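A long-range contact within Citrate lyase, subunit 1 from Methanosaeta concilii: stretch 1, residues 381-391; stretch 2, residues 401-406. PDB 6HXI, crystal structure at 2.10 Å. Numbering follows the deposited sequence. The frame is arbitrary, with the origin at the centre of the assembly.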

# COMPACT_ATOMS: atom_id res chain seq x y z
N ASN C 381 -18.17 36.94 20.73
CA ASN C 381 -16.89 36.83 21.47
C ASN C 381 -16.41 38.18 22.04
O ASN C 381 -15.21 38.36 22.19
CB ASN C 381 -15.78 36.15 20.62
CG ASN C 381 -16.17 34.86 19.92
OD1 ASN C 381 -16.13 34.78 18.69
ND2 ASN C 381 -16.47 33.80 20.66
N TYR C 382 -17.33 39.10 22.37
CA TYR C 382 -16.95 40.43 22.87
C TYR C 382 -16.07 40.36 24.10
O TYR C 382 -15.11 41.13 24.15
CB TYR C 382 -18.16 41.37 23.10
CG TYR C 382 -18.88 41.18 24.42
CD1 TYR C 382 -19.93 40.28 24.53
CD2 TYR C 382 -18.50 41.89 25.55
CE1 TYR C 382 -20.60 40.10 25.74
CE2 TYR C 382 -19.14 41.69 26.77
CZ TYR C 382 -20.21 40.82 26.86
OH TYR C 382 -20.88 40.63 28.04
N GLU C 383 -16.37 39.46 25.07
CA GLU C 383 -15.60 39.35 26.32
C GLU C 383 -14.12 39.08 26.04
O GLU C 383 -13.27 39.73 26.64
CB GLU C 383 -16.22 38.38 27.35
CG GLU C 383 -16.63 36.99 26.91
CD GLU C 383 -18.01 36.87 26.28
OE1 GLU C 383 -18.09 36.81 25.03
OE2 GLU C 383 -19.01 36.91 27.03
N GLN C 384 -13.82 38.20 25.07
CA GLN C 384 -12.46 37.90 24.62
C GLN C 384 -11.81 39.16 23.99
O GLN C 384 -10.63 39.42 24.24
CB GLN C 384 -12.48 36.73 23.62
CG GLN C 384 -11.11 36.35 23.07
CD GLN C 384 -11.16 35.27 22.01
OE1 GLN C 384 -12.20 34.64 21.76
NE2 GLN C 384 -10.02 35.01 21.38
N GLY C 385 -12.58 39.91 23.19
CA GLY C 385 -12.12 41.14 22.56
C GLY C 385 -11.81 42.24 23.58
O GLY C 385 -10.76 42.89 23.49
N LEU C 386 -12.70 42.46 24.55
CA LEU C 386 -12.50 43.46 25.60
C LEU C 386 -11.33 43.05 26.52
O LEU C 386 -10.64 43.92 27.03
CB LEU C 386 -13.78 43.71 26.44
CG LEU C 386 -15.10 44.13 25.76
CD1 LEU C 386 -16.16 44.41 26.81
CD2 LEU C 386 -14.95 45.36 24.88
N LYS C 387 -11.10 41.72 26.71
CA LYS C 387 -9.98 41.19 27.50
C LYS C 387 -8.64 41.59 26.85
O LYS C 387 -7.73 42.01 27.57
CB LYS C 387 -10.06 39.65 27.63
CG LYS C 387 -9.29 39.10 28.83
CD LYS C 387 -8.80 37.65 28.62
CE LYS C 387 -9.87 36.60 28.80
NZ LYS C 387 -9.55 35.35 28.06
N LEU C 388 -8.53 41.48 25.51
CA LEU C 388 -7.36 41.86 24.71
C LEU C 388 -7.04 43.35 24.89
O LEU C 388 -5.88 43.70 25.06
CB LEU C 388 -7.61 41.61 23.21
CG LEU C 388 -7.64 40.17 22.71
CD1 LEU C 388 -8.29 40.10 21.32
CD2 LEU C 388 -6.25 39.57 22.68
N MET C 389 -8.08 44.22 24.84
CA MET C 389 -7.99 45.68 25.00
C MET C 389 -7.59 46.07 26.42
O MET C 389 -6.86 47.03 26.59
CB MET C 389 -9.33 46.37 24.65
CG MET C 389 -9.76 46.28 23.19
SD MET C 389 -8.72 47.12 21.96
CE MET C 389 -8.49 48.72 22.68
N ARG C 390 -8.10 45.35 27.44
CA ARG C 390 -7.80 45.59 28.86
C ARG C 390 -6.35 45.22 29.16
O ARG C 390 -5.68 45.98 29.87
CB ARG C 390 -8.76 44.83 29.79
CG ARG C 390 -10.12 45.48 29.90
CD ARG C 390 -10.98 44.79 30.93
NE ARG C 390 -12.41 44.97 30.65
CZ ARG C 390 -13.19 44.02 30.13
NH1 ARG C 390 -12.69 42.83 29.84
NH2 ARG C 390 -14.48 44.26 29.92
N ASP C 391 -5.88 44.07 28.62
CA ASP C 391 -4.51 43.57 28.78
C ASP C 391 -3.51 44.50 28.09
O ASP C 391 -2.39 44.65 28.56
CB ASP C 391 -4.37 42.14 28.23
CG ASP C 391 -5.19 41.06 28.92
OD1 ASP C 391 -5.90 41.38 29.91
OD2 ASP C 391 -5.16 39.91 28.45
N GLN C 401 -9.91 53.03 28.28
CA GLN C 401 -11.17 52.85 29.01
C GLN C 401 -12.02 51.86 28.25
O GLN C 401 -12.43 52.15 27.13
CB GLN C 401 -11.90 54.20 29.15
CG GLN C 401 -11.82 54.82 30.53
CD GLN C 401 -13.05 55.65 30.80
OE1 GLN C 401 -14.19 55.14 30.80
NE2 GLN C 401 -12.86 56.94 31.03
N VAL C 402 -12.26 50.66 28.83
CA VAL C 402 -12.96 49.54 28.17
C VAL C 402 -14.36 49.27 28.74
O VAL C 402 -14.52 49.07 29.95
CB VAL C 402 -12.08 48.26 28.16
CG1 VAL C 402 -12.83 47.06 27.57
CG2 VAL C 402 -10.78 48.51 27.39
N HIS C 403 -15.38 49.29 27.84
CA HIS C 403 -16.80 49.12 28.15
C HIS C 403 -17.45 48.05 27.30
O HIS C 403 -16.97 47.75 26.21
CB HIS C 403 -17.57 50.44 27.95
CG HIS C 403 -17.05 51.57 28.77
ND1 HIS C 403 -17.71 51.98 29.91
CD2 HIS C 403 -15.95 52.34 28.60
CE1 HIS C 403 -17.00 52.99 30.40
NE2 HIS C 403 -15.93 53.24 29.64
N GLY C 404 -18.56 47.52 27.80
CA GLY C 404 -19.33 46.48 27.12
C GLY C 404 -20.80 46.84 26.99
O GLY C 404 -21.16 48.01 27.13
N PRO C 405 -21.67 45.82 26.75
CA PRO C 405 -23.11 46.08 26.58
C PRO C 405 -23.84 46.70 27.77
O PRO C 405 -24.96 47.18 27.59
CB PRO C 405 -23.69 44.69 26.24
CG PRO C 405 -22.52 43.89 25.75
CD PRO C 405 -21.37 44.38 26.58
N GLU C 406 -23.23 46.70 28.97
CA GLU C 406 -23.78 47.28 30.20
C GLU C 406 -23.79 48.83 30.17
O GLU C 406 -24.64 49.47 30.81
CB GLU C 406 -23.06 46.73 31.45
CG GLU C 406 -21.62 47.23 31.68
CD GLU C 406 -20.53 46.78 30.71
OE1 GLU C 406 -19.50 47.49 30.63
OE2 GLU C 406 -20.69 45.73 30.05

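Helix 382-391 packs against strand 401-403 and the turn after it, the two axes running nearly antiparallel at 169° and approaching to 8.6 Å. No hydrogen bond crosses the contact; it is held by apolar packing, with 307 Å² buried over both sides.

Val 402 carries the most covered surface, 99 Å², far more than any other residue here. Its CA-to-CB bond points toward the helix, and the chi1 t rotamer presents both methyls to it: Val 402 CG1 lies 3.7 Å from Leu 386 CB, and Val 402 CG2 lies 3.8 Å from Met 389 CB. A beta-branched residue suits this place, since one short side chain on a strand meets two helical positions three residues apart. Arg 390 adds a lid. Its CA-to-CB bond points sideways, but the extended chain brings the guanidinium back so that one face lies over the valine, with Arg 390 NE 3.7 Å from Val 402 CG1. The flat face of the guanidinium packs on the methyl, and because Arg 390 is exposed the charged group can still meet solvent at its edges.

Leu 386, one helical turn before Arg 390, is buried and bridges strand and turn. While its CB meets the valine, Leu 386 CD2 approaches His 403 O at 3.4 Å, and Leu 386 CD1 sits 3.8 Å from Gly 404 CA. Glycine fits here: an ideal CB would point toward the helix, only 3.3 Å from Leu 386 CD1, and would clash with Pro 405 CD at 2.7 Å. The glycine backbone is also tied down locally, Gly 404 N donating to Glu 406 OE1 at 3.0 Å.

Near the start of the helix, Tyr 382 receives Pro 405. Pro 405 CG stands over the ring face, 4.2 Å from the centroid of the Tyr 382 ring, in a CH-pi contact, and Tyr 382 CE2 comes within 3.5 Å of Pro 405 CD. A rigid, compact ring matches the flat aromatic surface.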